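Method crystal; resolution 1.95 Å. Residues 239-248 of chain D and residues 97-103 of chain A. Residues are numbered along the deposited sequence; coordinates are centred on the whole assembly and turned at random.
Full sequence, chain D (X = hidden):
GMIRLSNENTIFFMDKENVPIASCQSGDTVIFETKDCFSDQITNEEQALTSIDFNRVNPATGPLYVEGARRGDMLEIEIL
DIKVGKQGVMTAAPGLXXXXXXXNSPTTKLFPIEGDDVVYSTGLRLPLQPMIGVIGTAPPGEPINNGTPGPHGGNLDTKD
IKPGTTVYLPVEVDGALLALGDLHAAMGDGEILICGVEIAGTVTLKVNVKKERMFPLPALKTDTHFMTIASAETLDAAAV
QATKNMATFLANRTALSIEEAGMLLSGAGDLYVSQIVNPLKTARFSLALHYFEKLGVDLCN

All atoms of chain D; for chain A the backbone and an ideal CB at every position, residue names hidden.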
# COMPACT_ATOMS: atom_id res chain seq x y z
N ALA D 239 -7.32 1.93 -6.97
CA ALA D 239 -7.48 1.04 -5.82
C ALA D 239 -8.80 0.24 -5.87
O ALA D 239 -8.80 -0.97 -5.66
CB ALA D 239 -7.42 1.86 -4.48
N VAL D 240 -9.90 0.93 -6.14
CA VAL D 240 -11.20 0.26 -6.26
C VAL D 240 -11.18 -0.74 -7.40
O VAL D 240 -11.57 -1.91 -7.23
CB VAL D 240 -12.36 1.24 -6.41
CG1 VAL D 240 -13.64 0.51 -6.90
CG2 VAL D 240 -12.61 2.00 -5.07
N GLN D 241 -10.70 -0.30 -8.57
CA GLN D 241 -10.68 -1.19 -9.72
C GLN D 241 -9.80 -2.40 -9.49
O GLN D 241 -10.18 -3.50 -9.87
CB GLN D 241 -10.19 -0.52 -10.98
CG GLN D 241 -10.48 -1.37 -12.24
CD GLN D 241 -11.97 -1.71 -12.38
OE1 GLN D 241 -12.80 -0.83 -12.27
NE2 GLN D 241 -12.30 -2.97 -12.56
N ALA D 242 -8.62 -2.19 -8.96
CA ALA D 242 -7.72 -3.31 -8.64
C ALA D 242 -8.36 -4.35 -7.72
O ALA D 242 -8.13 -5.56 -7.85
CB ALA D 242 -6.44 -2.80 -8.02
N THR D 243 -9.13 -3.85 -6.75
CA THR D 243 -9.79 -4.67 -5.75
C THR D 243 -10.92 -5.46 -6.39
O THR D 243 -11.01 -6.68 -6.20
CB THR D 243 -10.34 -3.79 -4.58
OG1 THR D 243 -9.23 -3.07 -3.99
CG2 THR D 243 -11.04 -4.66 -3.52
N LYS D 244 -11.76 -4.75 -7.16
CA LYS D 244 -12.86 -5.39 -7.90
C LYS D 244 -12.34 -6.42 -8.86
O LYS D 244 -12.99 -7.44 -9.04
CB LYS D 244 -13.67 -4.39 -8.72
CG LYS D 244 -14.56 -3.46 -7.93
CD LYS D 244 -15.79 -3.12 -8.78
CE LYS D 244 -16.24 -1.70 -8.65
NZ LYS D 244 -16.93 -1.29 -9.95
N ASN D 245 -11.20 -6.13 -9.50
CA ASN D 245 -10.55 -7.10 -10.38
C ASN D 245 -10.26 -8.41 -9.67
O ASN D 245 -10.61 -9.48 -10.18
CB ASN D 245 -9.29 -6.55 -11.04
CG ASN D 245 -9.59 -5.59 -12.19
OD1 ASN D 245 -10.74 -5.34 -12.51
ND2 ASN D 245 -8.55 -5.06 -12.81
N MSE D 246 -9.67 -8.34 -8.49
CA MSE D 246 -9.40 -9.54 -7.70
C MSE D 246 -10.65 -10.29 -7.19
O MSE D 246 -10.68 -11.51 -7.17
CB MSE D 246 -8.53 -9.22 -6.49
CG MSE D 246 -8.14 -10.45 -5.65
SE MSE D 246 -6.94 -11.68 -6.57
CE MSE D 246 -5.26 -10.63 -6.51
N ALA D 247 -11.66 -9.55 -6.76
CA ALA D 247 -12.86 -10.13 -6.15
C ALA D 247 -13.70 -10.89 -7.16
O ALA D 247 -14.19 -11.98 -6.88
CB ALA D 247 -13.69 -9.04 -5.49
N THR D 248 -13.89 -10.28 -8.34
CA THR D 248 -14.66 -10.89 -9.41
C THR D 248 -13.97 -12.14 -9.96
O THR D 248 -14.64 -13.12 -10.27
CB THR D 248 -14.95 -9.91 -10.58
OG1 THR D 248 -13.72 -9.52 -11.21
CG2 THR D 248 -15.66 -8.70 -10.06
N UNK A 97 -18.56 -0.12 1.30
CA UNK A 97 -17.20 -0.56 1.05
C UNK A 97 -16.86 -0.49 -0.42
O UNK A 97 -17.68 -0.08 -1.24
CB UNK A 97 -17.00 -1.99 1.57
N UNK A 98 -15.65 -0.91 -0.75
CA UNK A 98 -15.13 -0.90 -2.11
C UNK A 98 -15.94 -1.77 -3.06
O UNK A 98 -16.01 -1.46 -4.24
CB UNK A 98 -13.67 -1.36 -2.11
N UNK A 99 -16.50 -2.87 -2.56
CA UNK A 99 -17.31 -3.79 -3.39
C UNK A 99 -18.82 -3.49 -3.37
O UNK A 99 -19.62 -4.27 -3.87
CB UNK A 99 -17.09 -5.23 -2.92
N UNK A 100 -19.21 -2.35 -2.80
CA UNK A 100 -20.63 -1.97 -2.68
C UNK A 100 -21.52 -2.25 -3.86
O UNK A 100 -22.62 -2.80 -3.71
CB UNK A 100 -20.72 -0.47 -2.38
N UNK A 101 -21.06 -1.88 -5.05
CA UNK A 101 -21.87 -2.01 -6.24
C UNK A 101 -21.70 -3.37 -6.91
O UNK A 101 -22.34 -3.62 -7.91
CB UNK A 101 -21.52 -0.89 -7.23
N UNK A 102 -20.85 -4.24 -6.37
CA UNK A 102 -20.67 -5.58 -6.94
C UNK A 102 -21.42 -6.63 -6.11
O UNK A 102 -21.73 -7.72 -6.62
CB UNK A 102 -19.18 -5.93 -7.02
N UNK A 103 -21.72 -6.32 -4.85
CA UNK A 103 -22.39 -7.28 -3.97
C UNK A 103 -23.87 -7.51 -4.34
O UNK A 103 -24.56 -6.60 -4.79
CB UNK A 103 -22.29 -6.79 -2.52

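Chain D presents one side of a helix, with Val D240, Thr D243, Lys D244 and Ala D247 lining the surface that chain A meets.

Position 97 lies out of reach of this surface, so the contact sets no demand on it. Its backbone does: a phi of 75° is comfortable for glycine and strained for most residues with a CB. The deposited residue is Gly A97, which opens a type I beta turn closed by the hydrogen bond from the N of position 100 to Gly A97 O, 3.2 Å.

Position 98 points its CA-to-CB bond toward the helix. The ideal CB already lies 4.4 Å from Thr D243 CG2 and 4.6 Å from Val D240 CG2, with no charge close by to answer. A small side chain suits, alanine or perhaps serine, though a hydroxyl would gain little from the methyls. The residue is Ala A98; its CB rests 4.4 Å from Thr D243 CG2, while its carbonyl O lies 4.1 Å from Val D240 CG1.

At position 99 the CA-to-CB bond runs sideways, and the ideal CB has nothing of chain D within 5.5 Å. A longer apolar chain could still bend in to reach the Ala D247 methyl and the Lys D244 stem; leucine or methionine would serve. Leu A99 does this with chi1 m and chi2 t. Its CD1 and CD2 both lie 3.8 Å from Ala D247 CB, and CD2 is also 3.9 Å from Lys D244 CG.

Position 100 ends the turn. An ideal CB would touch nothing of chain D but would sit a crowded 3.3 Å from Gly A97 O, which favours a residue without one: Gly A100.

Position 101 looks sideways, its ideal CB 5.4 Å from Lys D244 NZ. A polar or acidic residue is reasonable near that amine, but several others would fit. Glu A101 is found; its end leads away from the helix, and no salt bridge forms.

Position 102 points toward chain D, with its ideal CB 4.7 Å from Lys D244 CD. That gap leaves room for a short side chain to reach the lysine stem, so serine or threonine would fit, and alanine with less contact. Ser A102 has chi1 in m and brings OG to 3.4 Å from Lys D244 CD, a packing contact rather than a hydrogen bond.

Position 103 is out of reach and its choice is open: Leu A103.

Chain A 97-103: GALGESL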
# COMPACT_ATOMS: atom_id res chain seq x y z
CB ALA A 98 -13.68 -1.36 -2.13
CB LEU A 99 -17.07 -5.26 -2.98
CG LEU A 99 -15.65 -5.76 -3.26
CD1 LEU A 99 -15.45 -7.18 -2.72
CD2 LEU A 99 -15.30 -5.67 -4.76
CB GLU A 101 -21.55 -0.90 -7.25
CG GLU A 101 -21.54 0.52 -6.67
CD GLU A 101 -22.83 0.88 -5.92
OE1 GLU A 101 -23.92 0.46 -6.36
OE2 GLU A 101 -22.74 1.59 -4.89
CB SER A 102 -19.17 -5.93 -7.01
OG SER A 102 -18.41 -4.81 -7.45
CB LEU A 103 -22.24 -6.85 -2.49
CG LEU A 103 -20.82 -6.73 -1.97
CD1 LEU A 103 -20.78 -5.82 -0.75
CD2 LEU A 103 -20.20 -8.08 -1.63
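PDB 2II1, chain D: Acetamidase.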